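PDB 5I2U: cellulase from Soil metagenome, which probably hydrolyses the beta-1,4-glucosidic bonds of cellulose, as a halotolerant glycoside hydrolase of family 5. Local coordinates for residues V54-L66 with C85-N99. Sequence-based numbering, arbitrary orientation. Where two conformers were deposited one is given.
Sequences VVLRGASLGWHNL and CTVVRAAMGLEIEDN
I96 lays its CD1 over one face of the W63 indole, 3.7 Å from the centroid of the six-membered ring and only 6° off the normal, a clean CH-pi contact. E95 N lies in plane at the edge of the same ring, and CB and CG of E95 pack against CZ3 and CH2, the two side chains crossing at a slant. The carboxylate of E95 is turned away, to the backbone N-H groups of H132 and N133 and the hydroxyl of Y135. On H64 the ring edge meets A91 O and G93 N, the latter as a weak bond to ND1, while N65 CB sits over one face. NE2 of H64 is buried without a partner. R89 has S60 at the edge of its guanidinium: with CG anti to the backbone N (chi1 179°) and the chain extended to NE, NH1 donates a hydrogen bond to S60 OG at 3.3 Å, the oxygen a little out of the guanidinium plane. NE is salt-bridged to E159 and NH2 to D128, while NH1 also reaches E250.

Strands 57-61 and 87-93 are the first two of the TIM barrel, linked through helix 73-81 as a beta-alpha-beta unit. They run parallel, joined by R89 N to A59 O and L61 N to R89 O; near the start, T86 OG1 accepts from R57 N at 3.0 Å.

Beyond the C-terminal ends of the strands, N65 pins the 95-99 loop. Its ND2 donates to E95 O at 2.8 Å and to E97 O at 3.1 Å, both acceptors close to the amide plane, although the second bond arrives from above the E97 carbonyl plane. A leucine here would probably leave both carbonyls without this donor and the loop freer to move. Two waters on N65 O continue the link, one to E97 O, the other to D98 OD2, the D98 carboxylate having its main partner in N103.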
loop_
_atom_site.group_PDB
_atom_site.type_symbol
_atom_site.label_atom_id
_atom_site.label_comp_id
_atom_site.label_asym_id
_atom_site.label_seq_id
_atom_site.Cartn_x
_atom_site.Cartn_y
_atom_site.Cartn_z
ATOM N N VAL A 54 15.415 1.878 -4.521
ATOM C CA VAL A 54 14.633 2.680 -3.594
ATOM C C VAL A 54 13.879 1.697 -2.715
ATOM O O VAL A 54 13.351 0.683 -3.192
ATOM C CB VAL A 54 13.634 3.613 -4.326
ATOM C CG1 VAL A 54 12.776 4.392 -3.332
ATOM C CG2 VAL A 54 14.373 4.580 -5.230
ATOM N N VAL A 55 13.844 2.013 -1.430
ATOM C CA VAL A 55 13.027 1.313 -0.457
ATOM C C VAL A 55 12.110 2.376 0.163
ATOM O O VAL A 55 12.586 3.297 0.834
ATOM C CB VAL A 55 13.897 0.639 0.615
ATOM C CG1 VAL A 55 13.033 -0.144 1.585
ATOM C CG2 VAL A 55 14.925 -0.269 -0.043
ATOM N N LEU A 56 10.810 2.249 -0.088
ATOM C CA LEU A 56 9.831 3.118 0.531
ATOM C C LEU A 56 9.321 2.485 1.829
ATOM O O LEU A 56 9.072 1.270 1.894
ATOM C CB LEU A 56 8.676 3.385 -0.419
ATOM C CG LEU A 56 9.061 4.068 -1.737
ATOM C CD1 LEU A 56 7.865 4.102 -2.663
ATOM C CD2 LEU A 56 9.610 5.472 -1.521
ATOM N N ARG A 57 9.214 3.312 2.865
ATOM C CA ARG A 57 8.653 2.913 4.155
ATOM C C ARG A 57 7.633 3.946 4.577
ATOM O O ARG A 57 7.921 5.138 4.577
ATOM C CB ARG A 57 9.745 2.842 5.211
ATOM C CG ARG A 57 10.808 1.789 4.938
ATOM C CD ARG A 57 12.147 2.467 4.918
ATOM N NE ARG A 57 13.262 1.584 4.618
ATOM C CZ ARG A 57 14.454 2.013 4.210
ATOM N NH1 ARG A 57 14.704 3.319 4.074
ATOM N NH2 ARG A 57 15.413 1.128 3.942
ATOM N N GLY A 58 6.429 3.488 4.908
ATOM C CA GLY A 58 5.378 4.390 5.363
ATOM C C GLY A 58 4.168 3.701 5.973
ATOM O O GLY A 58 4.268 2.589 6.492
ATOM N N ALA A 59 3.030 4.379 5.895
ATOM C CA ALA A 59 1.815 3.968 6.580
ATOM C C ALA A 59 0.577 4.141 5.687
ATOM O O ALA A 59 0.511 5.070 4.899
ATOM C CB ALA A 59 1.665 4.771 7.856
ATOM N N SER A 60 -0.374 3.215 5.821
ATOM C CA SER A 60 -1.649 3.264 5.122
ATOM C C SER A 60 -2.736 3.840 6.011
ATOM O O SER A 60 -2.862 3.459 7.176
ATOM C CB SER A 60 -2.073 1.871 4.695
ATOM O OG SER A 60 -3.245 1.910 3.892
ATOM N N LEU A 61 -3.520 4.765 5.453
ATOM C CA LEU A 61 -4.786 5.155 6.072
ATOM C C LEU A 61 -5.658 3.922 5.967
ATOM O O LEU A 61 -5.415 3.056 5.117
ATOM C CB LEU A 61 -5.433 6.333 5.350
ATOM C CG LEU A 61 -4.595 7.614 5.249
ATOM C CD1 LEU A 61 -5.304 8.683 4.436
ATOM C CD2 LEU A 61 -4.254 8.165 6.627
ATOM N N GLY A 62 -6.621 3.788 6.866
ATOM C CA GLY A 62 -7.538 2.659 6.803
ATOM C C GLY A 62 -8.651 2.942 5.800
ATOM O O GLY A 62 -8.756 4.045 5.260
ATOM N N TRP A 63 -9.482 1.933 5.565
ATOM C CA TRP A 63 -10.713 2.067 4.784
ATOM C C TRP A 63 -11.265 3.488 4.915
ATOM O O TRP A 63 -11.619 3.895 6.017
ATOM C CB TRP A 63 -11.796 1.113 5.297
ATOM C CG TRP A 63 -11.474 -0.323 5.297
ATOM C CD1 TRP A 63 -10.702 -0.993 6.198
ATOM C CD2 TRP A 63 -11.966 -1.308 4.388
ATOM N NE1 TRP A 63 -10.641 -2.326 5.882
ATOM C CE2 TRP A 63 -11.415 -2.547 4.775
ATOM C CE3 TRP A 63 -12.795 -1.260 3.264
ATOM C CZ2 TRP A 63 -11.685 -3.734 4.097
ATOM C CZ3 TRP A 63 -13.045 -2.439 2.572
ATOM C CH2 TRP A 63 -12.490 -3.664 2.997
ATOM N N HIS A 64 -11.305 4.254 3.827
ATOM C CA HIS A 64 -11.809 5.646 3.896
ATOM C C HIS A 64 -13.243 5.707 4.440
ATOM O O HIS A 64 -13.598 6.637 5.138
ATOM C CB HIS A 64 -11.741 6.361 2.523
ATOM C CG HIS A 64 -12.954 6.141 1.674
ATOM N ND1 HIS A 64 -13.109 5.028 0.884
ATOM C CD2 HIS A 64 -14.089 6.866 1.526
ATOM C CE1 HIS A 64 -14.279 5.074 0.277
ATOM N NE2 HIS A 64 -14.895 6.179 0.651
ATOM N N ASN A 65 -14.056 4.709 4.102
ATOM C CA ASN A 65 -15.449 4.655 4.558
ATOM C C ASN A 65 -15.629 4.345 6.066
ATOM O O ASN A 65 -16.744 4.500 6.589
ATOM C CB ASN A 65 -16.326 3.754 3.663
ATOM C CG ASN A 65 -15.710 2.388 3.365
ATOM O OD1 ASN A 65 -14.507 2.266 3.192
ATOM N ND2 ASN A 65 -16.557 1.369 3.230
ATOM N N LEU A 66 -14.537 3.961 6.749
ATOM C CA LEU A 66 -14.528 3.738 8.188
ATOM C C LEU A 66 -13.852 4.838 8.990
ATOM O O LEU A 66 -14.332 5.207 10.058
ATOM C CB LEU A 66 -13.879 2.406 8.505
ATOM C CG LEU A 66 -14.555 1.189 7.900
ATOM C CD1 LEU A 66 -13.976 -0.074 8.498
ATOM C CD2 LEU A 66 -16.065 1.228 8.110
ATOM N N CYS A 85 7.341 9.159 6.882
ATOM C CA CYS A 85 6.810 8.350 5.796
ATOM C C CYS A 85 7.330 8.893 4.466
ATOM O O CYS A 85 7.307 10.110 4.218
ATOM C CB CYS A 85 5.278 8.331 5.795
ATOM S SG CYS A 85 4.534 7.552 7.249
ATOM N N THR A 86 7.858 7.985 3.652
ATOM C CA THR A 86 8.232 8.268 2.272
ATOM C C THR A 86 7.143 7.817 1.324
ATOM O O THR A 86 7.193 8.133 0.126
ATOM C CB THR A 86 9.576 7.591 1.906
ATOM O OG1 THR A 86 9.568 6.203 2.303
ATOM C CG2 THR A 86 10.720 8.305 2.608
ATOM N N VAL A 87 6.179 7.048 1.846
ATOM C CA VAL A 87 4.996 6.672 1.113
ATOM C C VAL A 87 3.761 6.753 2.031
ATOM O O VAL A 87 3.856 6.539 3.230
ATOM C CB VAL A 87 5.152 5.261 0.471
ATOM C CG1 VAL A 87 5.189 4.159 1.518
ATOM C CG2 VAL A 87 4.044 4.995 -0.542
ATOM N N VAL A 88 2.615 7.080 1.436
ATOM C CA VAL A 88 1.317 7.055 2.113
ATOM C C VAL A 88 0.322 6.327 1.233
ATOM O O VAL A 88 0.318 6.497 0.024
ATOM C CB VAL A 88 0.807 8.463 2.476
ATOM C CG1 VAL A 88 1.692 9.007 3.568
ATOM C CG2 VAL A 88 0.814 9.403 1.281
ATOM N N ARG A 89 -0.498 5.481 1.834
ATOM C CA ARG A 89 -1.453 4.685 1.060
ATOM C C ARG A 89 -2.849 5.149 1.382
ATOM O O ARG A 89 -3.201 5.307 2.564
ATOM C CB ARG A 89 -1.252 3.196 1.362
ATOM C CG ARG A 89 -2.176 2.210 0.658
ATOM C CD ARG A 89 -1.654 0.811 0.968
ATOM N NE ARG A 89 -2.393 -0.336 0.423
ATOM C CZ ARG A 89 -3.188 -1.170 1.105
ATOM N NH1 ARG A 89 -3.484 -0.972 2.397
ATOM N NH2 ARG A 89 -3.728 -2.206 0.474
ATOM N N ALA A 90 -3.612 5.399 0.323
ATOM C CA ALA A 90 -5.007 5.807 0.411
ATOM C C ALA A 90 -5.882 4.595 0.121
ATOM O O ALA A 90 -5.959 4.138 -1.020
ATOM C CB ALA A 90 -5.294 6.936 -0.579
ATOM N N ALA A 91 -6.539 4.086 1.159
ATOM C CA ALA A 91 -7.318 2.871 1.041
ATOM C C ALA A 91 -8.766 3.209 0.712
ATOM O O ALA A 91 -9.596 3.394 1.608
ATOM C CB ALA A 91 -7.215 2.051 2.324
ATOM N N MET A 92 -9.068 3.259 -0.586
ATOM C CA MET A 92 -10.419 3.540 -1.048
ATOM C C MET A 92 -11.256 2.275 -1.004
ATOM O O MET A 92 -11.192 1.438 -1.896
ATOM C CB MET A 92 -10.412 4.147 -2.450
ATOM C CG MET A 92 -11.754 4.756 -2.821
ATOM S SD MET A 92 -11.813 5.311 -4.535
ATOM C CE MET A 92 -11.929 3.744 -5.397
ATOM N N GLY A 93 -12.001 2.130 0.088
ATOM C CA GLY A 93 -12.948 1.053 0.303
ATOM C C GLY A 93 -13.930 0.801 -0.807
ATOM O O GLY A 93 -14.643 1.716 -1.233
ATOM N N LEU A 94 -13.947 -0.449 -1.270
ATOM C CA LEU A 94 -14.958 -0.939 -2.209
ATOM C C LEU A 94 -15.949 -1.903 -1.546
ATOM O O LEU A 94 -16.770 -2.480 -2.232
ATOM C CB LEU A 94 -14.273 -1.602 -3.419
ATOM C CG LEU A 94 -13.923 -0.742 -4.649
ATOM C CD1 LEU A 94 -15.097 -0.420 -5.563
ATOM C CD2 LEU A 94 -13.171 0.512 -4.216
ATOM N N GLU A 95 -15.831 -2.094 -0.231
ATOM C CA GLU A 95 -16.675 -2.996 0.550
ATOM C C GLU A 95 -17.087 -2.233 1.792
ATOM O O GLU A 95 -16.501 -1.194 2.096
ATOM C CB GLU A 95 -15.933 -4.289 0.992
ATOM C CG GLU A 95 -14.888 -4.831 0.030
ATOM C CD GLU A 95 -15.446 -5.445 -1.244
ATOM O OE1 GLU A 95 -16.641 -5.293 -1.548
ATOM O OE2 GLU A 95 -14.669 -6.130 -1.938
ATOM N N ILE A 96 -18.078 -2.767 2.509
ATOM C CA ILE A 96 -18.613 -2.155 3.731
ATOM C C ILE A 96 -19.428 -0.911 3.322
ATOM O O ILE A 96 -19.246 -0.371 2.227
ATOM C CB ILE A 96 -17.506 -1.828 4.792
ATOM C CG1 ILE A 96 -16.617 -3.059 5.061
ATOM C CG2 ILE A 96 -18.121 -1.349 6.106
ATOM C CD1 ILE A 96 -15.304 -2.760 5.765
ATOM N N GLU A 97 -20.377 -0.533 4.176
ATOM C CA GLU A 97 -21.294 0.577 3.946
ATOM C C GLU A 97 -20.544 1.845 3.545
ATOM O O GLU A 97 -19.463 2.125 4.060
ATOM C CB GLU A 97 -22.115 0.861 5.225
ATOM C CG GLU A 97 -23.251 -0.124 5.532
ATOM C CD GLU A 97 -22.820 -1.394 6.255
ATOM O OE1 GLU A 97 -21.641 -1.793 6.170
ATOM O OE2 GLU A 97 -23.671 -2.017 6.920
ATOM N N ASP A 98 -21.129 2.601 2.621
ATOM C CA ASP A 98 -20.609 3.908 2.170
ATOM C C ASP A 98 -19.311 3.847 1.309
ATOM O O ASP A 98 -18.586 4.837 1.166
ATOM C CB ASP A 98 -20.441 4.845 3.386
ATOM C CG ASP A 98 -20.831 6.271 3.092
ATOM O OD1 ASP A 98 -21.616 6.506 2.140
ATOM O OD2 ASP A 98 -20.324 7.173 3.813
ATOM N N ASN A 99 -19.061 2.689 0.711
ATOM C CA ASN A 99 -17.925 2.461 -0.196
ATOM C C ASN A 99 -18.038 3.209 -1.524
ATOM O O ASN A 99 -19.034 3.883 -1.777
ATOM C CB ASN A 99 -17.791 0.963 -0.467
ATOM C CG ASN A 99 -18.970 0.411 -1.244
ATOM O OD1 ASN A 99 -19.133 0.705 -2.423
ATOM N ND2 ASN A 99 -19.803 -0.387 -0.587
HETATM O O HOH W 1 -19.023 2.628 6.661
HETATM O O HOH W 2 -18.727 6.681 6.255
#